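Frutapin (Artocarpus altilis, PDB 5KRP) is a breadfruit lectin of the jacalin-related family that binds carbohydrates, probably mannose-type sugars, and is built here as a tetramer of identical chains. Local coordinates at the interface of chains A and B and the interface of chains A and C. Coordinates in Å, arbitrary orientation; residue numbers count along the deposited sequence, not the author numbering. Chains: chain A/B/C, Frutapin.

Contact 1: the interface of chains A and B. Residues chain A 8-11, 123; chain B 122-124.
A:Trp11 lies against the B:Asn122–B:Pro124 stretch of strand 119-125, and its indole is the main side-chain group that chain A brings to this patch. From CB the chain turns away from the carbonyl carbon (chi1 -69°), which sets the ring beside its own strand 6-12 with the pyrrole edge toward chain B. CD1 passes the side-chain nitrogen ND2 of B:Asn122; the amide plane of B:Asn122 stands 83° from the indole. Next along the ring, NE1 gives its hydrogen to the backbone O of B:Asn122 at 3.0 Å. That oxygen lies in the indole plane, as the N-H requires, although the nitrogen sits above the carbonyl plane. Beyond it, CE2 and CZ2 of A:Trp11 meet CD of B:Pro124, the CE2–CD pair at 3.8 Å. The pyrrolidine stands over one indole face near its rim, a face it shares with CA of A:Gly9. Tryptophan suits the place because one side chain offers both a directed N-H and a broad apolar surface.

Proline is equally apt, since its compact, nearly flat ring packs closely on the indole. Separately, a backbone bond runs from N of A:Gly9 to O of B:Pro124 at 2.9 Å. With no side chain, A:Gly9 lets CG of B:Pro124 come within 3.9 Å of its CA. Beside this, CD1 of B:Leu123 meets CD1 of A:Leu123 at 3.8 Å and CG1 of A:Val8 at 4.0 Å, a small branched apolar cluster. Repeated with the chains exchanged, the patch forms part of a two-fold pairing of strands 6-12 and 119-125 that probably contributes to the tetramer.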
loop_
_atom_site.group_PDB
_atom_site.type_symbol
_atom_site.label_atom_id
_atom_site.label_comp_id
_atom_site.label_asym_id
_atom_site.label_seq_id
_atom_site.Cartn_x
_atom_site.Cartn_y
_atom_site.Cartn_z
ATOM N N VAL A 8 -8.719 -5.321 -9.505
ATOM C CA VAL A 8 -9.161 -6.636 -9.846
ATOM C C VAL A 8 -10.432 -6.596 -10.719
ATOM O O VAL A 8 -11.172 -5.603 -10.785
ATOM C CB VAL A 8 -9.375 -7.522 -8.602
ATOM C CG1 VAL A 8 -8.014 -7.755 -7.914
ATOM C CG2 VAL A 8 -10.348 -6.913 -7.614
ATOM N N GLY A 9 -10.640 -7.728 -11.409
ATOM C CA GLY A 9 -11.597 -7.735 -12.523
ATOM C C GLY A 9 -10.917 -7.069 -13.729
ATOM O O GLY A 9 -9.655 -7.090 -13.866
ATOM N N PRO A 10 -11.700 -6.599 -14.712
ATOM C CA PRO A 10 -13.179 -6.585 -14.686
ATOM C C PRO A 10 -13.781 -7.980 -14.868
ATOM O O PRO A 10 -13.120 -8.930 -15.353
ATOM C CB PRO A 10 -13.536 -5.665 -15.905
ATOM C CG PRO A 10 -12.313 -4.826 -16.113
ATOM C CD PRO A 10 -11.173 -5.742 -15.793
ATOM N N TRP A 11 -15.036 -8.090 -14.469
ATOM C CA TRP A 11 -15.923 -9.235 -14.763
ATOM C C TRP A 11 -16.963 -8.739 -15.757
ATOM O O TRP A 11 -17.583 -7.698 -15.537
ATOM C CB TRP A 11 -16.622 -9.726 -13.491
ATOM C CG TRP A 11 -15.588 -10.387 -12.536
ATOM C CD1 TRP A 11 -15.143 -11.658 -12.541
ATOM C CD2 TRP A 11 -14.923 -9.734 -11.436
ATOM N NE1 TRP A 11 -14.257 -11.872 -11.494
ATOM C CE2 TRP A 11 -14.090 -10.705 -10.809
ATOM C CE3 TRP A 11 -14.960 -8.440 -10.933
ATOM C CZ2 TRP A 11 -13.277 -10.403 -9.681
ATOM C CZ3 TRP A 11 -14.155 -8.101 -9.826
ATOM C CH2 TRP A 11 -13.321 -9.113 -9.203
ATOM N N LEU A 123 -16.188 -11.622 -5.340
ATOM C CA LEU A 123 -15.018 -11.014 -4.747
ATOM C C LEU A 123 -15.278 -10.834 -3.204
ATOM O O LEU A 123 -15.878 -9.817 -2.788
ATOM C CB LEU A 123 -14.703 -9.669 -5.362
ATOM C CG LEU A 123 -13.452 -8.969 -4.788
ATOM C CD1 LEU A 123 -12.185 -9.697 -5.275
ATOM C CD2 LEU A 123 -13.510 -7.520 -5.222
ATOM N N ASN B 122 -12.990 -16.852 -10.242
ATOM C CA ASN B 122 -12.089 -16.157 -11.140
ATOM C C ASN B 122 -11.695 -14.838 -10.532
ATOM O O ASN B 122 -12.535 -13.939 -10.245
ATOM C CB ASN B 122 -12.895 -15.910 -12.422
ATOM C CG ASN B 122 -12.164 -15.131 -13.439
ATOM O OD1 ASN B 122 -10.949 -15.207 -13.536
ATOM N ND2 ASN B 122 -12.930 -14.380 -14.246
ATOM N N LEU B 123 -10.411 -14.718 -10.342
ATOM C CA LEU B 123 -9.748 -13.459 -9.927
ATOM C C LEU B 123 -8.774 -12.899 -10.992
ATOM O O LEU B 123 -7.583 -13.238 -11.000
ATOM C CB LEU B 123 -9.040 -13.619 -8.607
ATOM C CG LEU B 123 -8.477 -12.308 -7.993
ATOM C CD1 LEU B 123 -9.507 -11.381 -7.320
ATOM C CD2 LEU B 123 -7.412 -12.713 -6.972
ATOM N N PRO B 124 -9.268 -12.037 -11.893
ATOM C CA PRO B 124 -8.392 -11.359 -12.855
ATOM C C PRO B 124 -7.722 -10.234 -12.121
ATOM O O PRO B 124 -8.379 -9.500 -11.338
ATOM C CB PRO B 124 -9.384 -10.734 -13.883
ATOM C CG PRO B 124 -10.661 -11.389 -13.605
ATOM C CD PRO B 124 -10.665 -11.649 -12.143
#

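Contact 2: the interface of chains A and C. Residues chain A 25, 47-48; chain C 21-24.
The phenol ring of C:Tyr24 and the side-chain amide of A:Asn48 are the flat groups that meet here. On one face of the ring, offset toward its rim, stands ND2 of A:Asn48, 3.5 Å from CZ of C:Tyr24. Over a face of the amide lies CA of C:Gly22, 3.6 Å from CG of A:Asn48, a close approach suited to a residue without a side chain. At the edge of the amide, ND2 of A:Asn48 gives a hydrogen to O of C:Ser23 at 3.0 Å. This bond is nearly straight, 170° at the hydrogen, and the acceptor lies in the amide plane.

The other end of the amide accepts: OD1 of A:Asn48 takes the backbone N of C:Ser23 at 3.0 Å, with that nitrogen above the carbonyl plane. Asparagine suits the place because its donor and acceptor match the N-H and C=O of one residue, much as a neighbouring strand would. The pairing fixes which way round the amide lies. A chi1 of -59° turns CG away from the carbonyl carbon and carries the amide out to chain C. Behind it, OG1 of A:Thr25 accepts the backbone N of A:Asn48 at 2.8 Å, and this hydroxyl probably steadies the backbone from which the amide projects.

The tyrosine is held by its hydroxyl: OH of C:Tyr24 gives a hydrogen to O of C:Asp21 at 2.6 Å. OH of C:Tyr24 also meets water 1 at 2.7 Å, and that water reaches the A:Asn48 amide nitrogen as well. Recognition probably depends more on the shape of the C:Asp21–C:Tyr24 loop than on its side chains. With its two-fold twin, the patch joins chains A and C, probably contributing to the tetramer.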
loop_
_atom_site.group_PDB
_atom_site.type_symbol
_atom_site.label_atom_id
_atom_site.label_comp_id
_atom_site.label_asym_id
_atom_site.label_seq_id
_atom_site.Cartn_x
_atom_site.Cartn_y
_atom_site.Cartn_z
ATOM N N THR A 25 -11.232 7.503 -1.065
ATOM C CA THR A 25 -11.017 6.953 0.282
ATOM C C THR A 25 -12.086 6.050 0.775
ATOM O O THR A 25 -11.972 5.421 1.837
ATOM C CB THR A 25 -10.659 8.082 1.301
ATOM O OG1 THR A 25 -11.581 9.122 1.221
ATOM C CG2 THR A 25 -9.369 8.725 0.864
ATOM N N LEU A 47 -14.177 11.263 -0.361
ATOM C CA LEU A 47 -12.801 11.737 -0.606
ATOM C C LEU A 47 -12.417 12.551 0.631
ATOM O O LEU A 47 -12.834 13.708 0.785
ATOM C CB LEU A 47 -12.696 12.588 -1.846
ATOM C CG LEU A 47 -11.335 13.175 -2.242
ATOM C CD1 LEU A 47 -10.327 12.047 -2.547
ATOM C CD2 LEU A 47 -11.463 14.174 -3.364
ATOM N N ASN A 48 -11.553 11.947 1.442
ATOM C CA ASN A 48 -10.962 12.598 2.617
ATOM C C ASN A 48 -12.025 13.190 3.490
ATOM O O ASN A 48 -11.855 14.267 4.069
ATOM C CB ASN A 48 -9.963 13.601 2.176
ATOM C CG ASN A 48 -8.873 12.944 1.351
ATOM O OD1 ASN A 48 -8.304 11.940 1.793
ATOM N ND2 ASN A 48 -8.595 13.454 0.183
ATOM N N ASP C 21 -5.115 17.837 4.469
ATOM C CA ASP C 21 -5.745 17.798 3.146
ATOM C C ASP C 21 -6.174 16.388 2.789
ATOM O O ASP C 21 -6.992 16.202 1.861
ATOM C CB ASP C 21 -4.819 18.303 2.035
ATOM C CG ASP C 21 -4.566 19.814 2.088
ATOM O OD1 ASP C 21 -5.319 20.524 2.792
ATOM O OD2 ASP C 21 -3.564 20.257 1.433
ATOM N N GLY C 22 -5.661 15.366 3.478
ATOM C CA GLY C 22 -5.892 13.987 3.044
ATOM C C GLY C 22 -5.038 13.583 1.881
ATOM O O GLY C 22 -4.051 14.221 1.616
ATOM N N SER C 23 -5.422 12.514 1.204
ATOM C CA SER C 23 -4.607 11.899 0.144
ATOM C C SER C 23 -5.281 11.909 -1.232
ATOM O O SER C 23 -6.513 11.890 -1.351
ATOM C CB SER C 23 -4.250 10.466 0.561
ATOM O OG SER C 23 -5.415 9.675 0.701
ATOM N N TYR C 24 -4.448 11.929 -2.263
ATOM C CA TYR C 24 -4.842 12.060 -3.646
ATOM C C TYR C 24 -3.935 11.177 -4.518
ATOM O O TYR C 24 -3.347 10.215 -4.014
ATOM C CB TYR C 24 -4.712 13.556 -4.042
ATOM C CG TYR C 24 -5.522 14.496 -3.106
ATOM C CD1 TYR C 24 -4.976 14.961 -1.888
ATOM C CD2 TYR C 24 -6.755 14.910 -3.473
ATOM C CE1 TYR C 24 -5.744 15.718 -1.018
ATOM C CE2 TYR C 24 -7.503 15.690 -2.622
ATOM C CZ TYR C 24 -6.955 16.141 -1.432
ATOM O OH TYR C 24 -7.731 16.944 -0.569
HETATM O O HOH W 1 -10.256 16.074 -0.133
#

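Contact 1 and contact 2 lie about 26 Å apart, measured between the centres of their C-alpha atoms, and share no residue of chain A. Contact 1 draws on strands 6-12 and 119-125, whereas contact 2 uses the end of strand 38-47 and loop residues. One subunit can therefore hold a different neighbour at each place without competition. Since each interface is two-fold symmetric, two such pairings per chain could build the four-copy assembly. That count is in keeping with the tetramers common among jacalin-related lectins, where several sugar sites would favour multivalent binding.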